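Long-range contacts in putative ribose 5-phosphate isomerase (Leishmania infantum, PDB 6FXW), which probably interconverts ribose 5-phosphate and ribulose 5-phosphate, as a type B isomerase of the pentose phosphate pathway: residues K6-G11 and G31-V36; L10-A15 and M39-D44; H14-T19 and I113-S118. All coordinates share one frame; numbering follows the deposited sequence. Where two conformers were deposited one is given.

Contact 1 of 3, residues K6-G11 and G31-V36; sequences KRVALG and GAASKV
Strand 6-12 and the start of strand 33-38 run parallel, but not in a uniform register: Lys6 pairs with Ala33, whereas Arg7 pairs with Lys35 and Val8 with Val36. The extra residue, Ser34, makes a beta bulge at which the second strand turns a corner. Lys6 marks the bulge with both of its backbone polar atoms. Its N donates to Ala32 O over 2.9 Å, and its O receives Ser34 N at 2.8 Å, a bond bent to 144°. Lys6 O also meets the CA-H of Ala33 (CA to O 3.1 Å) and takes a weak bond from Ser34 OG at 3.4 Å. Past the bulge the pairing straightens, with Val8 N reaching Lys35 O at 2.9 Å and 168°. Such neighbouring parallel strands are the outer members of a beta-alpha-beta unit, joined by helix 20-29, in a Rossmann-like alpha/beta fold; strand 33-38 lies at one margin of the sheet within this chain. Ala33, Val8 and Val36 share a face, and Val27 of that helix packs on Ala33 and Val36. Val8 CG2, anti to the carbonyl carbon and beside the backbone N, comes to 4.1 Å from Ala33 CB. On the other face Arg7 and Lys35 lie side by side and point the same way. The Arg7 chain bends at chi3 (59°), which lays one guanidinium face against the aliphatic part of Lys35, with Arg7 NH1 at 3.7 Å from Lys35 CB. The two like charges stay apart, Arg7 NH1 to Lys35 NZ being 5.6 Å. Arg7 NE is held by Glu64 O, so the guanidinium is fixed from outside the pair while Lys35 contributes only hydrocarbon to it.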
loop_
_atom_site.group_PDB
_atom_site.type_symbol
_atom_site.label_atom_id
_atom_site.label_comp_id
_atom_site.label_asym_id
_atom_site.label_seq_id
_atom_site.Cartn_x
_atom_site.Cartn_y
_atom_site.Cartn_z
ATOM N N LYS A 6 -18.869 -18.258 -7.856
ATOM C CA LYS A 6 -18.270 -18.117 -9.168
ATOM C C LYS A 6 -17.278 -19.214 -9.479
ATOM O O LYS A 6 -16.650 -19.792 -8.580
ATOM C CB LYS A 6 -17.373 -16.841 -9.126
ATOM C CG LYS A 6 -18.016 -15.479 -8.832
ATOM C CD LYS A 6 -19.056 -15.147 -9.881
ATOM C CE LYS A 6 -19.079 -13.672 -10.281
ATOM N NZ LYS A 6 -18.793 -12.732 -9.150
ATOM N N ARG A 7 -17.129 -19.491 -10.768
ATOM C CA ARG A 7 -16.115 -20.422 -11.288
ATOM C C ARG A 7 -14.864 -19.600 -11.589
ATOM O O ARG A 7 -14.970 -18.680 -12.390
ATOM C CB ARG A 7 -16.531 -21.133 -12.539
ATOM C CG ARG A 7 -17.567 -22.184 -12.210
ATOM C CD ARG A 7 -18.062 -22.847 -13.509
ATOM N NE ARG A 7 -17.070 -23.489 -14.325
ATOM C CZ ARG A 7 -16.636 -24.770 -14.127
ATOM N NH1 ARG A 7 -17.105 -25.526 -13.121
ATOM N NH2 ARG A 7 -15.776 -25.339 -14.942
ATOM N N VAL A 8 -13.773 -19.918 -10.908
ATOM C CA VAL A 8 -12.558 -19.054 -10.896
ATOM C C VAL A 8 -11.438 -19.780 -11.629
ATOM O O VAL A 8 -11.037 -20.922 -11.256
ATOM C CB VAL A 8 -12.164 -18.717 -9.459
ATOM C CG1 VAL A 8 -10.847 -17.891 -9.514
ATOM C CG2 VAL A 8 -13.298 -18.012 -8.705
ATOM N N ALA A 9 -10.835 -19.133 -12.601
ATOM C CA ALA A 9 -9.603 -19.567 -13.201
ATOM C C ALA A 9 -8.427 -18.764 -12.602
ATOM O O ALA A 9 -8.435 -17.543 -12.687
ATOM C CB ALA A 9 -9.644 -19.355 -14.713
ATOM N N LEU A 10 -7.469 -19.484 -12.082
ATOM C CA LEU A 10 -6.294 -18.886 -11.422
ATOM C C LEU A 10 -5.099 -19.164 -12.299
ATOM O O LEU A 10 -4.753 -20.350 -12.519
ATOM C CB LEU A 10 -6.057 -19.494 -10.034
ATOM C CG LEU A 10 -4.736 -19.139 -9.379
ATOM C CD1 LEU A 10 -4.741 -17.675 -8.979
ATOM C CD2 LEU A 10 -4.447 -19.966 -8.113
ATOM N N GLY A 11 -4.411 -18.144 -12.768
ATOM C CA GLY A 11 -3.175 -18.308 -13.552
ATOM C C GLY A 11 -2.039 -17.551 -12.917
ATOM O O GLY A 11 -2.244 -16.526 -12.249
ATOM N N GLY A 31 -15.631 -19.118 0.302
ATOM C CA GLY A 31 -17.029 -19.415 0.143
ATOM C C GLY A 31 -17.642 -18.936 -1.115
ATOM O O GLY A 31 -18.795 -19.214 -1.417
ATOM N N ALA A 32 -16.904 -18.127 -1.917
ATOM C CA ALA A 32 -17.474 -17.500 -3.038
ATOM C C ALA A 32 -17.101 -18.124 -4.367
ATOM O O ALA A 32 -17.445 -17.587 -5.424
ATOM C CB ALA A 32 -17.032 -16.016 -3.023
ATOM N N ALA A 33 -16.483 -19.309 -4.323
ATOM C CA ALA A 33 -16.123 -20.026 -5.515
ATOM C C ALA A 33 -16.784 -21.379 -5.595
ATOM O O ALA A 33 -16.684 -22.143 -4.641
ATOM C CB ALA A 33 -14.627 -20.234 -5.543
ATOM N N SER A 34 -17.410 -21.673 -6.706
ATOM C CA SER A 34 -17.930 -23.053 -6.896
ATOM C C SER A 34 -16.928 -23.975 -7.479
ATOM O O SER A 34 -17.148 -25.194 -7.445
ATOM C CB SER A 34 -19.106 -22.985 -7.859
ATOM O OG SER A 34 -18.815 -22.384 -9.088
ATOM N N LYS A 35 -15.886 -23.450 -8.109
ATOM C CA LYS A 35 -14.816 -24.233 -8.661
ATOM C C LYS A 35 -13.599 -23.323 -8.792
ATOM O O LYS A 35 -13.792 -22.142 -9.075
ATOM C CB LYS A 35 -15.182 -24.654 -10.070
ATOM C CG LYS A 35 -14.119 -25.382 -10.844
ATOM C CD LYS A 35 -14.038 -26.779 -10.498
ATOM C CE LYS A 35 -13.144 -27.490 -11.545
ATOM N NZ LYS A 35 -13.174 -28.941 -11.187
ATOM N N VAL A 36 -12.403 -23.830 -8.553
ATOM C CA VAL A 36 -11.156 -23.125 -8.782
ATOM C C VAL A 36 -10.322 -23.997 -9.678
ATOM O O VAL A 36 -10.039 -25.173 -9.341
ATOM C CB VAL A 36 -10.397 -22.761 -7.497
ATOM C CG1 VAL A 36 -9.313 -21.765 -7.843
ATOM C CG2 VAL A 36 -11.357 -22.228 -6.462
#

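Contact 2 of 3, residues L10-A15 and M39-D44; sequences LGCDHA and MGPSSD. With SO4 (sulfate ion), chain B.
Met39 opens the segment with its one hydrogen bond to strand 6-12: its N points almost straight along the C=O axis of Leu10, at 2.7 Å from Leu10 O and with an N-H...O angle of 176°. Met39 CG lies 3.8 Å from Leu10 O. Gly40 follows, and having no side chain it can run close beside Cys12, its CA 3.6 Å from Cys12 O. Pro41 then sets CD and CG against the first segment. Its CD presses on Cys12 O at 3.1 Å, a buried oxygen that has no polar partner in the model, and touches Cys12 SG at 3.9 Å; that sulfur occupies the crowded position between backbone N and carbonyl carbon (chi1 64°). Pro41 CG lies further on, 4.0 Å from Asp13 C, while Pro41 O accepts from the hydroxyl of Tyr38. Opposite the proline, Asp13 OD1 takes Ala15 N at 2.9 Å from above the carboxylate plane, closing an Asx turn around His14, whose NE2 binds a sulfate. Turns gathered like this at the carboxy-terminal ends of adjacent parallel strands are where Rossmann-like enzymes place their active sites.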
loop_
_atom_site.group_PDB
_atom_site.type_symbol
_atom_site.label_atom_id
_atom_site.label_comp_id
_atom_site.label_asym_id
_atom_site.label_seq_id
_atom_site.Cartn_x
_atom_site.Cartn_y
_atom_site.Cartn_z
ATOM N N LEU A 10 -7.469 -19.484 -12.082
ATOM C CA LEU A 10 -6.294 -18.886 -11.422
ATOM C C LEU A 10 -5.099 -19.164 -12.299
ATOM O O LEU A 10 -4.753 -20.350 -12.519
ATOM C CB LEU A 10 -6.057 -19.494 -10.034
ATOM C CG LEU A 10 -4.736 -19.139 -9.379
ATOM C CD1 LEU A 10 -4.741 -17.675 -8.979
ATOM C CD2 LEU A 10 -4.447 -19.966 -8.113
ATOM N N GLY A 11 -4.411 -18.144 -12.768
ATOM C CA GLY A 11 -3.175 -18.308 -13.552
ATOM C C GLY A 11 -2.039 -17.551 -12.917
ATOM O O GLY A 11 -2.244 -16.526 -12.249
ATOM N N CYS A 12 -0.845 -17.994 -13.132
ATOM C CA CYS A 12 0.268 -17.263 -12.601
ATOM C C CYS A 12 1.496 -17.646 -13.385
ATOM O O CYS A 12 1.477 -18.555 -14.217
ATOM C CB CYS A 12 0.458 -17.530 -11.095
ATOM S SG CYS A 12 0.891 -19.282 -10.808
ATOM N N ASP A 13 2.559 -16.866 -13.146
ATOM C CA ASP A 13 3.893 -17.225 -13.645
ATOM C C ASP A 13 4.673 -17.880 -12.497
ATOM O O ASP A 13 4.103 -18.199 -11.438
ATOM C CB ASP A 13 4.588 -16.075 -14.354
ATOM C CG ASP A 13 5.040 -14.932 -13.421
ATOM O OD1 ASP A 13 4.871 -15.049 -12.197
ATOM O OD2 ASP A 13 5.667 -14.011 -13.937
ATOM N N HIS A 14 5.957 -18.005 -12.653
ATOM C CA HIS A 14 6.767 -18.731 -11.691
ATOM C C HIS A 14 6.908 -17.918 -10.398
ATOM O O HIS A 14 7.270 -18.459 -9.368
ATOM C CB HIS A 14 8.154 -18.969 -12.231
ATOM C CG HIS A 14 8.767 -17.776 -12.787
ATOM N ND1 HIS A 14 8.435 -17.279 -14.034
ATOM C CD2 HIS A 14 9.592 -16.872 -12.194
ATOM C CE1 HIS A 14 9.041 -16.106 -14.173
ATOM N NE2 HIS A 14 9.789 -15.864 -13.087
ATOM N N ALA A 15 6.633 -16.622 -10.451
ATOM C CA ALA A 15 6.786 -15.840 -9.195
ATOM C C ALA A 15 5.863 -16.398 -8.102
ATOM O O ALA A 15 6.186 -16.331 -6.883
ATOM C CB ALA A 15 6.467 -14.426 -9.434
ATOM N N MET A 39 -4.292 -22.753 -13.722
ATOM C CA MET A 39 -3.698 -22.753 -15.006
ATOM C C MET A 39 -2.471 -22.101 -15.132
ATOM O O MET A 39 -2.219 -21.625 -16.201
ATOM C CB MET A 39 -4.644 -22.137 -16.091
ATOM C CG MET A 39 -6.075 -22.036 -15.702
ATOM S SD MET A 39 -7.024 -21.309 -17.008
ATOM C CE MET A 39 -8.403 -22.360 -16.746
ATOM N N GLY A 40 -1.677 -22.078 -14.094
ATOM C CA GLY A 40 -0.288 -21.708 -14.121
ATOM C C GLY A 40 0.587 -22.878 -14.234
ATOM O O GLY A 40 0.079 -23.994 -14.482
ATOM N N PRO A 41 1.918 -22.689 -14.064
ATOM C CA PRO A 41 2.862 -23.713 -14.196
ATOM C C PRO A 41 2.763 -24.805 -13.128
ATOM O O PRO A 41 2.496 -24.529 -11.957
ATOM C CB PRO A 41 4.211 -23.025 -14.099
ATOM C CG PRO A 41 3.996 -21.715 -13.374
ATOM C CD PRO A 41 2.581 -21.400 -13.639
ATOM N N SER A 42 2.944 -26.053 -13.573
ATOM C CA SER A 42 2.911 -27.196 -12.655
ATOM C C SER A 42 4.295 -27.779 -12.567
ATOM O O SER A 42 4.463 -28.922 -12.365
ATOM C CB SER A 42 1.851 -28.236 -13.088
ATOM O OG SER A 42 0.553 -27.770 -12.681
ATOM N N SER A 43 5.274 -26.923 -12.765
ATOM C CA SER A 43 6.673 -27.302 -12.565
ATOM C C SER A 43 7.407 -26.093 -12.103
ATOM O O SER A 43 6.923 -24.967 -12.314
ATOM C CB SER A 43 7.336 -27.753 -13.856
ATOM O OG SER A 43 8.733 -27.660 -13.647
ATOM N N ASP A 44 8.603 -26.327 -11.513
ATOM C CA ASP A 44 9.468 -25.271 -11.040
ATOM C C ASP A 44 10.340 -24.618 -12.081
ATOM O O ASP A 44 11.561 -24.400 -11.880
ATOM C CB ASP A 44 10.296 -25.812 -9.881
ATOM C CG ASP A 44 10.918 -24.713 -9.024
ATOM O OD1 ASP A 44 10.466 -23.542 -9.068
ATOM O OD2 ASP A 44 11.873 -25.061 -8.308
HETATM S S SO4 B . 11.996 -12.753 -12.934
HETATM O O1 SO4 B . 13.460 -12.639 -12.557
HETATM O O2 SO4 B . 11.356 -13.767 -12.096
HETATM O O3 SO4 B . 11.468 -11.316 -12.631
HETATM O O4 SO4 B . 11.982 -13.123 -14.320
#

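Contact 3 of 3, residues H14-T19 and I113-S118; sequences HAAYAT and IGVRTS. With SO4 (sulfate ion), chain B.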
loop_
_atom_site.group_PDB
_atom_site.type_symbol
_atom_site.label_atom_id
_atom_site.label_comp_id
_atom_site.label_asym_id
_atom_site.label_seq_id
_atom_site.Cartn_x
_atom_site.Cartn_y
_atom_site.Cartn_z
ATOM N N HIS A 14 5.957 -18.005 -12.653
ATOM C CA HIS A 14 6.767 -18.731 -11.691
ATOM C C HIS A 14 6.908 -17.918 -10.398
ATOM O O HIS A 14 7.270 -18.459 -9.368
ATOM C CB HIS A 14 8.154 -18.969 -12.231
ATOM C CG HIS A 14 8.767 -17.776 -12.787
ATOM N ND1 HIS A 14 8.435 -17.279 -14.034
ATOM C CD2 HIS A 14 9.592 -16.872 -12.194
ATOM C CE1 HIS A 14 9.041 -16.106 -14.173
ATOM N NE2 HIS A 14 9.789 -15.864 -13.087
ATOM N N ALA A 15 6.633 -16.622 -10.451
ATOM C CA ALA A 15 6.786 -15.840 -9.195
ATOM C C ALA A 15 5.863 -16.398 -8.102
ATOM O O ALA A 15 6.186 -16.331 -6.883
ATOM C CB ALA A 15 6.467 -14.426 -9.434
ATOM N N ALA A 16 4.711 -16.961 -8.488
ATOM C CA ALA A 16 3.734 -17.454 -7.576
ATOM C C ALA A 16 3.758 -18.967 -7.446
ATOM O O ALA A 16 2.897 -19.554 -6.813
ATOM C CB ALA A 16 2.344 -16.994 -7.954
ATOM N N TYR A 17 4.778 -19.580 -7.979
ATOM C CA TYR A 17 4.760 -21.073 -7.981
ATOM C C TYR A 17 4.840 -21.602 -6.570
ATOM O O TYR A 17 4.067 -22.484 -6.212
ATOM C CB TYR A 17 5.836 -21.630 -8.882
ATOM C CG TYR A 17 5.824 -23.114 -8.932
ATOM C CD1 TYR A 17 4.817 -23.764 -9.588
ATOM C CD2 TYR A 17 6.863 -23.819 -8.417
ATOM C CE1 TYR A 17 4.783 -25.153 -9.668
ATOM C CE2 TYR A 17 6.853 -25.214 -8.431
ATOM C CZ TYR A 17 5.813 -25.849 -9.091
ATOM O OH TYR A 17 5.757 -27.252 -9.229
ATOM N N ALA A 18 5.691 -21.033 -5.740
ATOM C CA ALA A 18 5.796 -21.458 -4.369
ATOM C C ALA A 18 4.522 -21.330 -3.567
ATOM O O ALA A 18 4.271 -22.161 -2.700
ATOM C CB ALA A 18 6.941 -20.731 -3.706
ATOM N N THR A 19 3.689 -20.341 -3.864
ATOM C CA THR A 19 2.503 -19.999 -3.078
ATOM C C THR A 19 1.217 -20.337 -3.766
ATOM O O THR A 19 0.160 -20.075 -3.246
ATOM C CB THR A 19 2.453 -18.490 -2.727
ATOM O OG1 THR A 19 2.689 -17.759 -3.906
ATOM C CG2 THR A 19 3.526 -18.128 -1.652
ATOM N N ILE A 113 -2.885 -9.524 -9.252
ATOM C CA ILE A 113 -2.164 -9.285 -7.992
ATOM C C ILE A 113 -0.661 -9.610 -8.141
ATOM O O ILE A 113 -0.229 -10.473 -8.992
ATOM C CB ILE A 113 -2.740 -10.058 -6.833
ATOM C CG1 ILE A 113 -2.807 -11.524 -7.173
ATOM C CG2 ILE A 113 -4.117 -9.505 -6.527
ATOM C CD1 ILE A 113 -3.306 -12.381 -5.943
ATOM N N GLY A 114 0.176 -9.046 -7.248
ATOM C CA GLY A 114 1.583 -9.314 -7.187
ATOM C C GLY A 114 1.975 -10.016 -5.944
ATOM O O GLY A 114 1.635 -9.540 -4.839
ATOM N N VAL A 115 2.622 -11.140 -6.070
ATOM C CA VAL A 115 3.054 -11.894 -4.905
ATOM C C VAL A 115 4.380 -11.389 -4.351
ATOM O O VAL A 115 4.707 -11.682 -3.172
ATOM C CB VAL A 115 3.146 -13.349 -5.346
ATOM C CG1 VAL A 115 4.223 -13.627 -6.338
ATOM C CG2 VAL A 115 3.205 -14.315 -4.207
ATOM N N ARG A 116 5.153 -10.578 -5.094
ATOM C CA ARG A 116 6.380 -9.997 -4.566
ATOM C C ARG A 116 6.101 -8.604 -3.972
ATOM O O ARG A 116 7.006 -8.031 -3.308
ATOM C CB ARG A 116 7.457 -9.880 -5.633
ATOM C CG ARG A 116 7.865 -11.224 -6.171
ATOM C CD ARG A 116 8.828 -11.022 -7.316
ATOM N NE ARG A 116 9.198 -12.336 -7.869
ATOM C CZ ARG A 116 9.727 -12.494 -9.036
ATOM N NH1 ARG A 116 9.798 -11.486 -9.890
ATOM N NH2 ARG A 116 10.105 -13.711 -9.383
ATOM N N THR A 117 4.860 -8.095 -4.090
ATOM C CA THR A 117 4.447 -6.748 -3.620
ATOM C C THR A 117 3.429 -6.839 -2.514
ATOM O O THR A 117 3.548 -6.147 -1.503
ATOM C CB THR A 117 3.956 -5.886 -4.766
ATOM O OG1 THR A 117 3.025 -6.728 -5.482
ATOM C CG2 THR A 117 5.049 -5.495 -5.726
ATOM N N SER A 118 2.452 -7.738 -2.585
ATOM C CA SER A 118 1.366 -7.871 -1.581
ATOM C C SER A 118 1.668 -9.102 -0.760
ATOM O O SER A 118 1.866 -10.210 -1.276
ATOM C CB SER A 118 0.043 -8.057 -2.260
ATOM O OG SER A 118 -0.291 -6.899 -3.007
HETATM S S SO4 B . 11.996 -12.753 -12.934
HETATM O O1 SO4 B . 13.460 -12.639 -12.557
HETATM O O2 SO4 B . 11.356 -13.767 -12.096
HETATM O O3 SO4 B . 11.468 -11.316 -12.631
HETATM O O4 SO4 B . 11.982 -13.123 -14.320
HETATM O O HOH W 1 8.297 -14.559 -6.130
#
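Sulfate O2 is the best-held polar atom, gripped by two donors of this contact. His14 NE2 gives it a bond of 2.8 Å, and Arg116 NH2 one of 3.0 Å that is nearly straight at 168°. Arg116 NH1 adds a longer bond to O3 at 3.2 Å, so the guanidinium meets the ion edge-on, through two nitrogens, with the sulfur in its plane. The ion lies in the plane of the His14 ring, and Arg140 and Arg144 of the second subunit also hydrogen-bond to it. Arg116 runs extended from CG to NE, and Ala15 CB sits over one guanidinium face, offset toward the rim, 3.7 Å from NH2. A water at the guanidinium edge fixes its rotation further, accepting from Arg116 NE at 3.0 Å and donating to Ala15 O at 2.9 Å. Val115 splits its branches: CG1 packs on the backbone and CB atoms of Ala15 and Ala16, while CG2 meets Thr19 OG1 tip to tip at 3.5 Å. This cross-subunit site, whose sulfate probably came from the crystallisation liquor, may mark where a substrate phosphate sits; the anion might favour, and the arginines oppose, a charged His14, whose charge is not observed.

In the fold
From the N terminus, strand 6-12 and the turn after it supply the first segment of every contact. Contact 1 closes the beta-alpha-beta loop through helix 20-29, pairing the strand with 31-36. Contact 2 starts from the same stretch, sharing Leu10 and Gly11, and closes on the loop before helix 49-61; Ala9 CB touches Met39 CE between them. Contact 3 takes up His14 and Ala15, again the stretch where contact 2 starts, and reaches far ahead to the end of strand 110-114; contacts 1 and 3 alone cross along the chain. Tyr17 packs against Pro41 and Asp44, tying contacts 2 and 3 together, while contact 1 lies about 18 Å from contact 3, centre to centre.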